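Local coordinates for protein nucleocapsid (Equine arteritis virus, PDB 2I9F) that forms the capsid-building domain of the viral nucleocapsid, assembling as a dimer of dimers, and as part of the whole protein probably binds the RNA genome, at residues S52-P55 and I59-K62. Sequence-based numbering, arbitrary orientation.
Sequences SWVP and IQRK
The ring of Pro55 wedges between Ile59 and Gln60, two consecutive residues of helix 57-63, and meets a methyl of the first and the amide nitrogen of the second. Gln60 can be followed outward from the helix. Its CB comes up to the backbone oxygen of Pro55, 3.6 Å from Pro55 O. CG stands anti to the backbone N (chi1 177°), which sends the chain out from the helix, and the bend at the next bond (chi2 69°) turns the terminal amide toward Val54 and the CG-CD edge of the proline. CD and OE1 both rest against one methyl of Val54, CG1, with CD 3.8 Å from it. NE2 goes the other way, to the proline ring, 3.5 Å from Pro55 CD and 3.7 Å from Pro55 CG, so the amide straddles the Val54-Pro55 step. Side chains of Gln60 and Pro55 cross at about a right angle. At the CB-CG part of the ring, Ile59 brings its branch methyl CG2, which meets Pro55 CB at 3.8 Å and Pro55 CG at 3.9 Å; CG is thus the ring atom that both residues reach. The pairing is local: strand 47-53 ends at Trp53, residues 54-56 link it to helix 57-63, and the first turn of that helix brings Ile59 and Gln60 against Pro55. Helix 19-34 packs against both parts, Leu25 touching Pro55 and Trp53, Glu21 touching Ile59, and Phe32 meeting the indole of Trp53 edge-to-face. Ser52 and Trp53 pair antiparallel with a strand of a second subunit, so that the sheet continues across the interface with it, while Val54 O accepts a hydrogen bond from His8 NE2 of a third subunit, so this link sits where strand, helices and neighbouring subunits converge.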
ATOM      1  N   SER A  52      -0.101   2.920   2.826  1.00 12.57           N
ATOM      2  CA  SER A  52      -1.289   3.617   2.301  1.00 13.40           C
ATOM      3  C   SER A  52      -2.318   2.575   1.877  1.00 13.55           C
ATOM      4  O   SER A  52      -1.959   1.517   1.422  1.00 13.03           O
ATOM      5  CB  SER A  52      -0.950   4.545   1.109  1.00 14.19           C
ATOM      6  OG  SER A  52      -0.088   5.599   1.505  1.00 11.67           O
ATOM      7  N   TRP A  53      -3.598   2.883   2.067  1.00 12.25           N
ATOM      8  CA  TRP A  53      -4.659   1.971   1.689  1.00 10.75           C
ATOM      9  C   TRP A  53      -5.980   2.679   1.726  1.00  9.94           C
ATOM     10  O   TRP A  53      -6.086   3.719   2.299  1.00  9.78           O
ATOM     11  CB  TRP A  53      -4.686   0.746   2.595  1.00  9.51           C
ATOM     12  CG  TRP A  53      -5.290   0.903   3.998  1.00 12.95           C
ATOM     13  CD1 TRP A  53      -6.502   0.367   4.446  1.00  9.76           C
ATOM     14  CD2 TRP A  53      -4.732   1.607   5.105  1.00  9.74           C
ATOM     15  NE1 TRP A  53      -6.689   0.700   5.755  1.00 13.86           N
ATOM     16  CE2 TRP A  53      -5.609   1.415   6.209  1.00 10.73           C
ATOM     17  CE3 TRP A  53      -3.522   2.307   5.311  1.00  9.24           C
ATOM     18  CZ2 TRP A  53      -5.339   1.936   7.500  1.00 10.69           C
ATOM     19  CZ3 TRP A  53      -3.264   2.856   6.598  1.00  9.49           C
ATOM     20  CH2 TRP A  53      -4.152   2.675   7.661  1.00 10.81           C
ATOM     21  N   VAL A  54      -6.945   2.099   1.023  1.00 10.12           N
ATOM     22  CA  VAL A  54      -8.351   2.439   1.086  1.00  9.53           C
ATOM     23  C   VAL A  54      -9.000   1.500   2.049  1.00 10.26           C
ATOM     24  O   VAL A  54      -9.005   0.290   1.829  1.00  9.46           O
ATOM     25  CB  VAL A  54      -9.023   2.365  -0.296  1.00  9.24           C
ATOM     26  CG1 VAL A  54     -10.488   2.839  -0.219  1.00 10.44           C
ATOM     27  CG2 VAL A  54      -8.217   3.194  -1.279  1.00  7.96           C
ATOM     28  N   PRO A  55      -9.582   2.062   3.143  1.00 10.65           N
ATOM     29  CA  PRO A  55     -10.172   1.196   4.116  1.00 11.04           C
ATOM     30  C   PRO A  55     -11.469   0.567   3.602  1.00 11.91           C
ATOM     31  O   PRO A  55     -12.018   0.979   2.555  1.00 12.34           O
ATOM     32  CB  PRO A  55     -10.386   2.126   5.334  1.00 11.30           C
ATOM     33  CG  PRO A  55     -10.561   3.488   4.716  1.00 10.58           C
ATOM     34  CD  PRO A  55      -9.713   3.495   3.489  1.00 11.02           C
ATOM     35  N   ILE A  59     -15.868   2.316   6.784  1.00 22.25           N
ATOM     36  CA  ILE A  59     -14.887   3.339   7.206  1.00 23.44           C
ATOM     37  C   ILE A  59     -14.603   4.332   6.079  1.00 24.52           C
ATOM     38  O   ILE A  59     -14.529   5.540   6.316  1.00 22.72           O
ATOM     39  CB  ILE A  59     -13.595   2.691   7.733  1.00 23.47           C
ATOM     40  CG1 ILE A  59     -13.944   1.911   8.999  1.00 23.58           C
ATOM     41  CG2 ILE A  59     -12.474   3.807   8.066  1.00 22.73           C
ATOM     42  CD1 ILE A  59     -12.939   0.862   9.366  1.00 26.23           C
ATOM     43  N   GLN A  60     -14.425   3.811   4.859  1.00 25.72           N
ATOM     44  CA  GLN A  60     -14.333   4.652   3.677  1.00 27.57           C
ATOM     45  C   GLN A  60     -15.448   5.732   3.568  1.00 29.48           C
ATOM     46  O   GLN A  60     -15.139   6.918   3.352  1.00 29.41           O
ATOM     47  CB  GLN A  60     -14.295   3.789   2.422  1.00 27.39           C
ATOM     48  CG  GLN A  60     -14.282   4.631   1.184  1.00 28.40           C
ATOM     49  CD  GLN A  60     -12.993   5.405   0.972  1.00 31.90           C
ATOM     50  OE1 GLN A  60     -12.764   5.911  -0.125  1.00 34.11           O
ATOM     51  NE2 GLN A  60     -12.148   5.515   2.012  1.00 33.42           N
ATOM     52  N   ARG A  61     -16.714   5.326   3.695  1.00 31.47           N
ATOM     53  CA  ARG A  61     -17.857   6.260   3.856  1.00 34.13           C
ATOM     54  C   ARG A  61     -17.578   7.444   4.805  1.00 35.03           C
ATOM     55  O   ARG A  61     -17.855   8.588   4.466  1.00 35.92           O
ATOM     56  CB  ARG A  61     -19.094   5.504   4.372  1.00 34.40           C
ATOM     57  CG  ARG A  61     -19.789   4.589   3.373  1.00 36.00           C
ATOM     58  CD  ARG A  61     -21.163   4.105   3.920  1.00 39.64           C
ATOM     59  NE  ARG A  61     -21.152   2.700   4.369  1.00 43.16           N
ATOM     60  CZ  ARG A  61     -21.632   1.668   3.669  1.00 42.85           C
ATOM     61  NH1 ARG A  61     -22.165   1.870   2.472  1.00 43.58           N
ATOM     62  NH2 ARG A  61     -21.581   0.423   4.154  1.00 43.28           N
ATOM     63  N   LYS A  62     -17.045   7.159   5.995  1.00 36.73           N
ATOM     64  CA  LYS A  62     -16.643   8.195   6.975  1.00 38.74           C
ATOM     65  C   LYS A  62     -15.431   9.036   6.540  1.00 39.18           C
ATOM     66  O   LYS A  62     -15.438  10.252   6.671  1.00 38.93           O
ATOM     67  CB  LYS A  62     -16.339   7.577   8.351  1.00 39.29           C
ATOM     68  CG  LYS A  62     -17.363   6.582   8.855  1.00 39.90           C
ATOM     69  CD  LYS A  62     -18.547   7.265   9.476  1.00 43.58           C
ATOM     70  CE  LYS A  62     -19.494   6.242  10.095  1.00 45.17           C
ATOM     71  NZ  LYS A  62     -19.057   5.811  11.461  1.00 44.93           N
TER